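Local coordinates for protein angiotensin-converting enzyme (Anopheles gambiae, PDB 6S1Y) that probably cleaves peptides as a zinc-dependent metallopeptidase of the angiotensin-converting enzyme family, a target of interest for mosquito control, at residues Phe103-Gly108 against Phe171-Glu176; Glu68-Phe73 against Arg85-Leu90; Ala330-Ala335 against Glu374-Ala379. All blocks are in the same frame, centred on the assembly; numbering follows the deposited sequence.

Interaction 1: Phe103-Gly108 against Phe171-Glu176; sequences FKELLG and FQKYVE
L106 and Y174 make the apolar half of this helix-to-helix contact. The methyl CD1 of L106 comes to the edge of the phenol ring, close to its plane, with 3.8 Å between L106 CD1 and Y174 CD1. The same methyl lies equally near the backbone of the other helix, 3.8 Å from L106 CD1 to Y174 O, where the carbonyl is met by a carbon and no hydrogen bond arises. Backbones approach closely here, the CA atoms of L106 and Y174 being 5.7 Å apart. With CG anti to the backbone N (chi1 171°), the branch of the leucine comes nearer the neighbouring helix although the bond from CA to CB runs across the line of approach.

Both segments are interior turns of helices, 100-119 and 168-184, in a fold that is more than half helix and nearly without strand, as in other angiotensin-converting enzymes. Y95 and L98, in the loop before helix 100-119, pack on the same leucine, while I110 and M113, further along that helix, continue the packing on the tyrosine.

A long ion pair lies at the outer margin. The extended chain of E105 meets the lysine chain of K173 nearly at right angles; K173 is bent at its second and third torsions (chi2 63°, chi3 68°), which folds its end back beside the carboxylate. E105 OE2 and K173 NZ are 3.7 Å apart, and OE2 of E105 is as near to CE of K173, at 3.6 Å. With E105 exposed, the attraction is probably softened by solvent.

No hydrogen bond crosses between the two segments: Y174 OH bonds to D491 OD1, and within 171-176 Q172 NE2 donates to E176 OE1 one turn on (3.2 Å), approaching from above the carboxylate plane.

Interaction 2: Glu68-Phe73 against Arg85-Leu90; sequences EELQQF and RRIKKL
L70 meets L90 through a single methyl: CD1 of L70 rests 3.7 Å from CB of L90, touching the root of that side chain and not its branched end. The same methyl also approaches the backbone of the facing helix, with 4.1 Å between L70 CD1 and I87 O. A looser approach lies alongside, from L70 CB to the branch methyl CG2 of I87, 4.3 Å away. All three residues are buried, and no hydrogen bond joins the two segments, so dispersion and the exclusion of water carry the contact. L70 turns its CG away from its own carbonyl carbon (chi1 -71°), and the nearly straight continuation to CD1 delivers that methyl between the two facing residues.

What presents the leucine is a change of course in the chain: a type I beta turn runs from L70 to F73, closed by a weak bond from F73 N to L70 O at 3.4 Å. At this turn the ring of F73 carries E69 O over one face, offset toward the rim. On the opposing side, regular helical bonds such as L90 N to R86 O (3.2 Å) hold I87 and L90 on one face of their helix.

The contact joins the C-terminal region of helix 46-70 to helix 81-90 across a short connection, while helix 12-42 packs on the turn through F73 and on helix 81-90 through R86.

Interaction 3: Ala330-Ala335 against Glu374-Ala379; sequences AWDFFA and EFRGGA
The guanidinium of R376 has F334 CA over one face, 3.3 Å above its plane and offset toward the rim, while A335 O and a water occupy its edge. The F334 ring in turn carries D332 OD2 over one face, again near the rim. Ring and guanidinium are inclined by 54° and the two side chains slide past each other in opposite directions, so this is no stack; the ring instead reaches the root of the arginine, F334 CE1 lying 4.2 Å from R376 CB.

At the edge, R376 NH2 donates to A335 O at 3.0 Å, with the oxygen close to the guanidinium plane and the donor tilted 29° from the carbonyl plane. A bend at chi3 (76°) brings the guanidinium to this loop.

D332 acts chiefly through solvent. One water donates to D332 OD2 and accepts from R376 NH2; a second donates both to D332 OD2 and to R376 O, 2.6 Å from the latter. The direct ion pair is long, 3.8 Å between D332 OD1 and R376 NH2. That oxygen is engaged in an Asx turn, accepting from F334 N, which shapes the loop leaving strand 329-332 and so probably helps to place A335 O.

The strand also lies close to the zinc-binding helix 349-368, A330 touching H361, a zinc ligand, and E358; the side chain of D332 is about 12 Å from the zinc ion. Opposite charges linked by one water and a long direct approach would probably favour the ionised form of both buried groups, while one direct bond to a carbonyl helps to orient the guanidinium.

From the N terminus, interaction 2 comes first and closes the short connection between helix 46-70 and helix 81-90. Helix 100-119 follows, and interaction 1 joins it to helix 168-184, closing a largely helical loop of 62 residues. Interaction 3 closes last, bringing the end of strand 329-332 to the loop between helices 349-368 and 381-395. The three are in series, none nested or crossed. Interactions 2 and 3 nonetheless touch, for E374 and F375 pack on R86, K89 and L90, linking this pair of helices to the region beside helix 349-368, which carries two zinc ligands. Interaction 1 stands apart, its nearest atoms about 12 Å from those of interaction 3.

Interaction 1: Phe103-Gly108 against Phe171-Glu176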
loop_
_atom_site.group_PDB
_atom_site.type_symbol
_atom_site.label_atom_id
_atom_site.label_comp_id
_atom_site.label_asym_id
_atom_site.label_seq_id
_atom_site.Cartn_x
_atom_site.Cartn_y
_atom_site.Cartn_z
ATOM N N PHE A 103 10.444 -0.215 25.177
ATOM C CA PHE A 103 9.947 -1.036 24.076
ATOM C C PHE A 103 8.461 -1.334 24.247
ATOM O O PHE A 103 7.652 -1.083 23.347
ATOM C CB PHE A 103 10.766 -2.326 24.001
ATOM C CG PHE A 103 10.354 -3.265 22.890
ATOM C CD1 PHE A 103 10.939 -3.179 21.644
ATOM C CD2 PHE A 103 9.404 -4.248 23.112
ATOM C CE1 PHE A 103 10.575 -4.035 20.620
ATOM C CE2 PHE A 103 9.035 -5.129 22.087
ATOM C CZ PHE A 103 9.623 -5.021 20.840
ATOM N N LYS A 104 8.072 -1.851 25.408
ATOM C CA LYS A 104 6.667 -2.177 25.600
ATOM C C LYS A 104 5.813 -0.920 25.659
ATOM O O LYS A 104 4.616 -0.966 25.344
ATOM C CB LYS A 104 6.488 -3.021 26.861
ATOM C CG LYS A 104 7.336 -4.283 26.853
ATOM C CD LYS A 104 6.868 -5.271 27.918
ATOM C CE LYS A 104 8.033 -5.888 28.690
ATOM N NZ LYS A 104 7.602 -6.211 30.082
ATOM N N GLU A 105 6.397 0.205 26.057
ATOM C CA GLU A 105 5.632 1.448 26.068
ATOM C C GLU A 105 5.350 1.901 24.636
ATOM O O GLU A 105 4.257 2.384 24.327
ATOM C CB GLU A 105 6.389 2.518 26.854
ATOM C CG GLU A 105 5.535 3.700 27.281
ATOM C CD GLU A 105 6.321 4.780 28.019
ATOM O OE1 GLU A 105 7.571 4.854 27.877
ATOM O OE2 GLU A 105 5.670 5.568 28.734
ATOM N N LEU A 106 6.312 1.701 23.738
ATOM C CA LEU A 106 6.132 2.058 22.341
ATOM C C LEU A 106 5.090 1.167 21.669
ATOM O O LEU A 106 4.146 1.666 21.044
ATOM C CB LEU A 106 7.477 1.972 21.624
ATOM C CG LEU A 106 7.471 2.095 20.111
ATOM C CD1 LEU A 106 6.815 3.394 19.655
ATOM C CD2 LEU A 106 8.888 2.002 19.595
ATOM N N LEU A 107 5.231 -0.157 21.789
ATOM C CA LEU A 107 4.243 -1.037 21.169
ATOM C C LEU A 107 2.853 -0.756 21.722
ATOM O O LEU A 107 1.867 -0.812 20.988
ATOM C CB LEU A 107 4.618 -2.507 21.368
ATOM C CG LEU A 107 5.777 -3.050 20.517
ATOM C CD1 LEU A 107 5.775 -4.577 20.591
ATOM C CD2 LEU A 107 5.725 -2.606 19.061
ATOM N N GLY A 108 2.752 -0.427 23.010
ATOM C CA GLY A 108 1.455 -0.122 23.594
ATOM C C GLY A 108 0.867 1.172 23.079
ATOM O O GLY A 108 -0.357 1.300 22.973
ATOM N N PHE A 171 -0.229 8.898 19.850
ATOM C CA PHE A 171 0.637 9.265 18.735
ATOM C C PHE A 171 1.862 10.031 19.211
ATOM O O PHE A 171 2.982 9.764 18.759
ATOM C CB PHE A 171 -0.131 10.097 17.709
ATOM C CG PHE A 171 0.690 10.503 16.519
ATOM C CD1 PHE A 171 0.775 9.684 15.409
ATOM C CD2 PHE A 171 1.374 11.704 16.511
ATOM C CE1 PHE A 171 1.536 10.067 14.288
ATOM C CE2 PHE A 171 2.128 12.086 15.426
ATOM C CZ PHE A 171 2.203 11.272 14.301
ATOM N N GLN A 172 1.680 10.998 20.109
ATOM C CA GLN A 172 2.825 11.800 20.545
ATOM C C GLN A 172 3.853 10.927 21.251
ATOM O O GLN A 172 5.065 11.097 21.062
ATOM C CB GLN A 172 2.361 12.929 21.456
ATOM C CG GLN A 172 3.477 13.873 21.877
ATOM C CD GLN A 172 4.138 14.525 20.691
ATOM O OE1 GLN A 172 3.463 14.974 19.752
ATOM N NE2 GLN A 172 5.459 14.571 20.706
ATOM N N LYS A 173 3.382 9.974 22.063
ATOM C CA LYS A 173 4.282 9.040 22.727
ATOM C C LYS A 173 4.995 8.160 21.713
ATOM O O LYS A 173 6.197 7.902 21.833
ATOM C CB LYS A 173 3.489 8.185 23.716
ATOM C CG LYS A 173 4.297 7.045 24.335
ATOM C CD LYS A 173 5.462 7.560 25.175
ATOM C CE LYS A 173 4.975 8.268 26.435
ATOM N NZ LYS A 173 6.112 8.865 27.194
ATOM N N TYR A 174 4.270 7.690 20.702
ATOM C CA TYR A 174 4.888 6.878 19.664
ATOM C C TYR A 174 5.985 7.641 18.952
ATOM O O TYR A 174 7.048 7.086 18.645
ATOM C CB TYR A 174 3.810 6.438 18.677
ATOM C CG TYR A 174 4.229 6.257 17.236
ATOM C CD1 TYR A 174 5.101 5.240 16.853
ATOM C CD2 TYR A 174 3.693 7.063 16.247
ATOM C CE1 TYR A 174 5.447 5.062 15.525
ATOM C CE2 TYR A 174 4.024 6.885 14.915
ATOM C CZ TYR A 174 4.891 5.883 14.550
ATOM O OH TYR A 174 5.196 5.729 13.204
ATOM N N VAL A 175 5.748 8.916 18.667
ATOM C CA VAL A 175 6.773 9.692 17.982
ATOM C C VAL A 175 8.023 9.797 18.841
ATOM O O VAL A 175 9.150 9.668 18.337
ATOM C CB VAL A 175 6.227 11.073 17.598
ATOM C CG1 VAL A 175 7.368 12.035 17.343
ATOM C CG2 VAL A 175 5.339 10.930 16.372
ATOM N N GLU A 176 7.847 10.030 20.149
ATOM C CA GLU A 176 8.998 10.281 21.019
ATOM C C GLU A 176 9.873 9.045 21.145
ATOM O O GLU A 176 11.102 9.144 21.089
ATOM C CB GLU A 176 8.536 10.753 22.403
ATOM C CG GLU A 176 8.259 12.245 22.445
ATOM C CD GLU A 176 7.200 12.658 23.467
ATOM O OE1 GLU A 176 6.855 13.864 23.493
ATOM O OE2 GLU A 176 6.717 11.794 24.232
#

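Interaction 2: Glu68-Phe73 against Arg85-Leu90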
loop_
_atom_site.group_PDB
_atom_site.type_symbol
_atom_site.label_atom_id
_atom_site.label_comp_id
_atom_site.label_asym_id
_atom_site.label_seq_id
_atom_site.Cartn_x
_atom_site.Cartn_y
_atom_site.Cartn_z
ATOM N N GLU A 68 24.779 -8.420 20.079
ATOM C CA GLU A 68 26.046 -8.434 20.802
ATOM C C GLU A 68 26.907 -9.621 20.378
ATOM O O GLU A 68 28.093 -9.463 20.073
ATOM C CB GLU A 68 25.789 -8.468 22.302
ATOM C CG GLU A 68 27.042 -8.293 23.128
ATOM C CD GLU A 68 26.755 -8.325 24.612
ATOM O OE1 GLU A 68 27.243 -9.255 25.297
ATOM O OE2 GLU A 68 26.026 -7.426 25.089
ATOM N N GLU A 69 26.319 -10.819 20.341
ATOM C CA GLU A 69 27.077 -11.993 19.928
ATOM C C GLU A 69 27.775 -11.776 18.593
ATOM O O GLU A 69 28.823 -12.376 18.336
ATOM C CB GLU A 69 26.158 -13.213 19.837
ATOM C CG GLU A 69 25.756 -13.791 21.179
ATOM C CD GLU A 69 24.844 -15.001 21.036
ATOM O OE1 GLU A 69 23.906 -15.155 21.860
ATOM O OE2 GLU A 69 25.061 -15.789 20.086
ATOM N N LEU A 70 27.222 -10.926 17.735
ATOM C CA LEU A 70 27.767 -10.738 16.401
ATOM C C LEU A 70 28.844 -9.665 16.335
ATOM O O LEU A 70 29.560 -9.591 15.330
ATOM C CB LEU A 70 26.646 -10.395 15.425
ATOM C CG LEU A 70 25.729 -11.573 15.120
ATOM C CD1 LEU A 70 24.452 -11.087 14.468
ATOM C CD2 LEU A 70 26.442 -12.589 14.238
ATOM N N GLN A 71 28.980 -8.838 17.373
ATOM C CA GLN A 71 30.055 -7.852 17.416
ATOM C C GLN A 71 31.417 -8.483 17.655
ATOM O O GLN A 71 32.416 -7.759 17.712
ATOM C CB GLN A 71 29.765 -6.814 18.503
ATOM C CG GLN A 71 28.947 -5.632 18.014
ATOM C CD GLN A 71 28.242 -4.894 19.140
ATOM O OE1 GLN A 71 27.741 -5.509 20.085
ATOM N NE2 GLN A 71 28.190 -3.564 19.041
ATOM N N GLN A 72 31.477 -9.804 17.794
ATOM C CA GLN A 72 32.724 -10.524 17.999
ATOM C C GLN A 72 33.371 -10.972 16.693
ATOM O O GLN A 72 34.342 -11.733 16.730
ATOM C CB GLN A 72 32.480 -11.737 18.902
ATOM C CG GLN A 72 32.425 -11.391 20.386
ATOM C CD GLN A 72 31.075 -11.667 21.021
ATOM O OE1 GLN A 72 30.505 -12.753 20.864
ATOM N NE2 GLN A 72 30.553 -10.681 21.751
ATOM N N PHE A 73 32.857 -10.534 15.547
ATOM C CA PHE A 73 33.444 -10.844 14.250
ATOM C C PHE A 73 33.793 -9.532 13.556
ATOM O O PHE A 73 33.023 -8.569 13.610
ATOM C CB PHE A 73 32.489 -11.688 13.392
ATOM C CG PHE A 73 31.837 -12.824 14.143
ATOM C CD1 PHE A 73 32.534 -13.523 15.120
ATOM C CD2 PHE A 73 30.520 -13.180 13.884
ATOM C CE1 PHE A 73 31.932 -14.555 15.823
ATOM C CE2 PHE A 73 29.908 -14.220 14.580
ATOM C CZ PHE A 73 30.617 -14.907 15.549
ATOM N N ARG A 85 26.715 -9.546 4.731
ATOM C CA ARG A 85 25.348 -9.042 4.660
ATOM C C ARG A 85 24.448 -9.751 5.657
ATOM O O ARG A 85 23.533 -9.140 6.220
ATOM C CB ARG A 85 24.822 -9.214 3.239
ATOM C CG ARG A 85 23.619 -8.377 2.894
ATOM C CD ARG A 85 23.212 -8.608 1.437
ATOM N NE ARG A 85 21.886 -8.078 1.163
ATOM C CZ ARG A 85 21.618 -6.794 0.945
ATOM N NH1 ARG A 85 22.592 -5.902 0.968
ATOM N NH2 ARG A 85 20.369 -6.410 0.712
ATOM N N ARG A 86 24.680 -11.045 5.884
ATOM C CA ARG A 86 23.890 -11.774 6.868
ATOM C C ARG A 86 24.137 -11.244 8.267
ATOM O O ARG A 86 23.209 -11.205 9.082
ATOM C CB ARG A 86 24.217 -13.262 6.795
ATOM C CG ARG A 86 23.624 -13.970 5.582
ATOM C CD ARG A 86 24.377 -15.263 5.246
ATOM N NE ARG A 86 24.215 -16.290 6.271
ATOM C CZ ARG A 86 24.970 -17.383 6.366
ATOM N NH1 ARG A 86 25.952 -17.599 5.499
ATOM N NH2 ARG A 86 24.745 -18.260 7.336
ATOM N N ILE A 87 25.364 -10.819 8.554
ATOM C CA ILE A 87 25.690 -10.330 9.887
ATOM C C ILE A 87 25.112 -8.938 10.108
ATOM O O ILE A 87 24.658 -8.613 11.210
ATOM C CB ILE A 87 27.216 -10.340 10.098
ATOM C CG1 ILE A 87 27.732 -11.778 10.198
ATOM C CG2 ILE A 87 27.587 -9.551 11.352
ATOM C CD1 ILE A 87 29.104 -11.963 9.599
ATOM N N LYS A 88 25.135 -8.087 9.075
ATOM C CA LYS A 88 24.594 -6.737 9.213
ATOM C C LYS A 88 23.085 -6.760 9.434
ATOM O O LYS A 88 22.569 -6.039 10.296
ATOM C CB LYS A 88 24.940 -5.911 7.972
ATOM C CG LYS A 88 24.474 -4.451 8.022
ATOM C CD LYS A 88 24.712 -3.724 6.687
ATOM C CE LYS A 88 23.676 -4.110 5.623
ATOM N NZ LYS A 88 24.283 -4.372 4.279
ATOM N N LYS A 89 22.359 -7.582 8.673
ATOM C CA LYS A 89 20.904 -7.602 8.790
ATOM C C LYS A 89 20.451 -8.261 10.081
ATOM O O LYS A 89 19.421 -7.877 10.646
ATOM C CB LYS A 89 20.293 -8.305 7.578
ATOM C CG LYS A 89 20.560 -7.536 6.283
ATOM C CD LYS A 89 20.007 -8.228 5.056
ATOM C CE LYS A 89 18.634 -7.713 4.694
ATOM N NZ LYS A 89 18.700 -6.469 3.859
ATOM N N LEU A 90 21.204 -9.247 10.567
ATOM C CA LEU A 90 20.874 -9.854 11.849
ATOM C C LEU A 90 21.153 -8.908 12.999
ATOM O O LEU A 90 20.518 -9.009 14.049
ATOM C CB LEU A 90 21.660 -11.143 12.034
ATOM C CG LEU A 90 21.012 -12.369 11.406
ATOM C CD1 LEU A 90 22.018 -13.498 11.311
ATOM C CD2 LEU A 90 19.789 -12.790 12.219
#

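Interaction 3: Ala330-Ala335 against Glu374-Ala379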
loop_
_atom_site.group_PDB
_atom_site.type_symbol
_atom_site.label_atom_id
_atom_site.label_comp_id
_atom_site.label_asym_id
_atom_site.label_seq_id
_atom_site.Cartn_x
_atom_site.Cartn_y
_atom_site.Cartn_z
ATOM N N ALA A 330 -1.222 -9.671 4.601
ATOM C CA ALA A 330 -0.650 -10.937 4.181
ATOM C C ALA A 330 0.542 -11.264 5.067
ATOM O O ALA A 330 1.458 -10.444 5.209
ATOM C CB ALA A 330 -0.245 -10.878 2.705
ATOM N N TRP A 331 0.544 -12.487 5.631
ATOM C CA TRP A 331 1.402 -12.843 6.754
ATOM C C TRP A 331 2.337 -13.995 6.423
ATOM O O TRP A 331 1.926 -15.002 5.856
ATOM C CB TRP A 331 0.565 -13.232 7.971
ATOM C CG TRP A 331 -0.182 -12.087 8.567
ATOM C CD1 TRP A 331 -1.231 -11.413 8.011
ATOM C CD2 TRP A 331 0.057 -11.486 9.843
ATOM N NE1 TRP A 331 -1.658 -10.424 8.869
ATOM C CE2 TRP A 331 -0.875 -10.440 9.992
ATOM C CE3 TRP A 331 0.977 -11.722 10.867
ATOM C CZ2 TRP A 331 -0.921 -9.635 11.129
ATOM C CZ3 TRP A 331 0.937 -10.914 12.000
ATOM C CH2 TRP A 331 -0.007 -9.888 12.124
ATOM N N ASP A 332 3.595 -13.835 6.819
ATOM C CA ASP A 332 4.642 -14.839 6.686
ATOM C C ASP A 332 5.009 -15.329 8.082
ATOM O O ASP A 332 5.436 -14.532 8.935
ATOM C CB ASP A 332 5.869 -14.241 5.993
ATOM C CG ASP A 332 6.952 -15.286 5.709
ATOM O OD1 ASP A 332 6.717 -16.487 6.008
ATOM O OD2 ASP A 332 8.032 -14.905 5.178
ATOM N N PHE A 333 4.842 -16.627 8.325
ATOM C CA PHE A 333 5.110 -17.180 9.651
ATOM C C PHE A 333 6.471 -17.846 9.739
ATOM O O PHE A 333 6.753 -18.528 10.725
ATOM C CB PHE A 333 4.002 -18.147 10.060
ATOM C CG PHE A 333 2.693 -17.460 10.326
ATOM C CD1 PHE A 333 1.780 -17.253 9.306
ATOM C CD2 PHE A 333 2.401 -16.982 11.585
ATOM C CE1 PHE A 333 0.593 -16.609 9.545
ATOM C CE2 PHE A 333 1.224 -16.326 11.834
ATOM C CZ PHE A 333 0.313 -16.134 10.812
ATOM N N PHE A 334 7.324 -17.646 8.734
ATOM C CA PHE A 334 8.743 -17.981 8.846
ATOM C C PHE A 334 8.933 -19.451 9.214
ATOM O O PHE A 334 9.803 -19.809 10.005
ATOM C CB PHE A 334 9.441 -17.060 9.854
ATOM C CG PHE A 334 9.382 -15.605 9.474
ATOM C CD1 PHE A 334 10.342 -15.052 8.648
ATOM C CD2 PHE A 334 8.349 -14.795 9.920
ATOM C CE1 PHE A 334 10.282 -13.717 8.281
ATOM C CE2 PHE A 334 8.287 -13.466 9.552
ATOM C CZ PHE A 334 9.258 -12.930 8.735
ATOM N N ALA A 335 8.085 -20.303 8.650
ATOM C CA ALA A 335 8.242 -21.751 8.719
ATOM C C ALA A 335 8.335 -22.233 7.276
ATOM O O ALA A 335 9.065 -21.642 6.476
ATOM C CB ALA A 335 7.086 -22.400 9.470
ATOM N N GLU A 374 16.888 -13.620 7.910
ATOM C CA GLU A 374 17.143 -12.202 7.697
ATOM C C GLU A 374 17.180 -11.807 6.221
ATOM O O GLU A 374 17.312 -10.615 5.922
ATOM C CB GLU A 374 18.455 -11.797 8.387
ATOM C CG GLU A 374 19.729 -12.319 7.735
ATOM C CD GLU A 374 20.083 -13.748 8.140
ATOM O OE1 GLU A 374 21.290 -14.057 8.225
ATOM O OE2 GLU A 374 19.164 -14.560 8.359
ATOM N N PHE A 375 17.088 -12.760 5.295
ATOM C CA PHE A 375 16.898 -12.451 3.885
ATOM C C PHE A 375 15.459 -12.682 3.436
ATOM O O PHE A 375 15.144 -12.458 2.259
ATOM C CB PHE A 375 17.832 -13.289 3.004
ATOM C CG PHE A 375 19.279 -12.873 3.058
ATOM C CD1 PHE A 375 19.678 -11.708 3.695
ATOM C CD2 PHE A 375 20.248 -13.654 2.450
ATOM C CE1 PHE A 375 21.024 -11.334 3.721
ATOM C CE2 PHE A 375 21.594 -13.292 2.486
ATOM C CZ PHE A 375 21.978 -12.136 3.112
ATOM N N ARG A 376 14.585 -13.124 4.337
ATOM C CA ARG A 376 13.190 -13.380 3.988
ATOM C C ARG A 376 12.393 -12.076 4.083
ATOM O O ARG A 376 11.579 -11.857 4.982
ATOM C CB ARG A 376 12.622 -14.483 4.879
ATOM C CG ARG A 376 13.221 -15.845 4.574
ATOM C CD ARG A 376 12.787 -16.921 5.539
ATOM N NE ARG A 376 11.432 -17.386 5.306
ATOM C CZ ARG A 376 10.914 -18.479 5.861
ATOM N NH1 ARG A 376 11.664 -19.215 6.671
ATOM N NH2 ARG A 376 9.647 -18.836 5.606
ATOM N N GLY A 377 12.678 -11.194 3.120
ATOM C CA GLY A 377 11.953 -9.955 2.917
ATOM C C GLY A 377 12.124 -9.487 1.484
ATOM O O GLY A 377 12.834 -10.103 0.684
ATOM N N GLY A 378 11.474 -8.364 1.164
ATOM C CA GLY A 378 11.635 -7.771 -0.152
ATOM C C GLY A 378 13.032 -7.212 -0.375
ATOM O O GLY A 378 13.772 -6.929 0.557
ATOM N N ALA A 379 13.417 -7.095 -1.648
ATOM C CA ALA A 379 14.673 -6.423 -1.978
ATOM C C ALA A 379 14.696 -5.007 -1.401
ATOM O O ALA A 379 15.720 -4.556 -0.873
ATOM C CB ALA A 379 14.879 -6.412 -3.494
HETATM O O HOH W 1 9.094 -16.715 3.641
HETATM O O HOH W 2 9.001 -12.269 5.026
#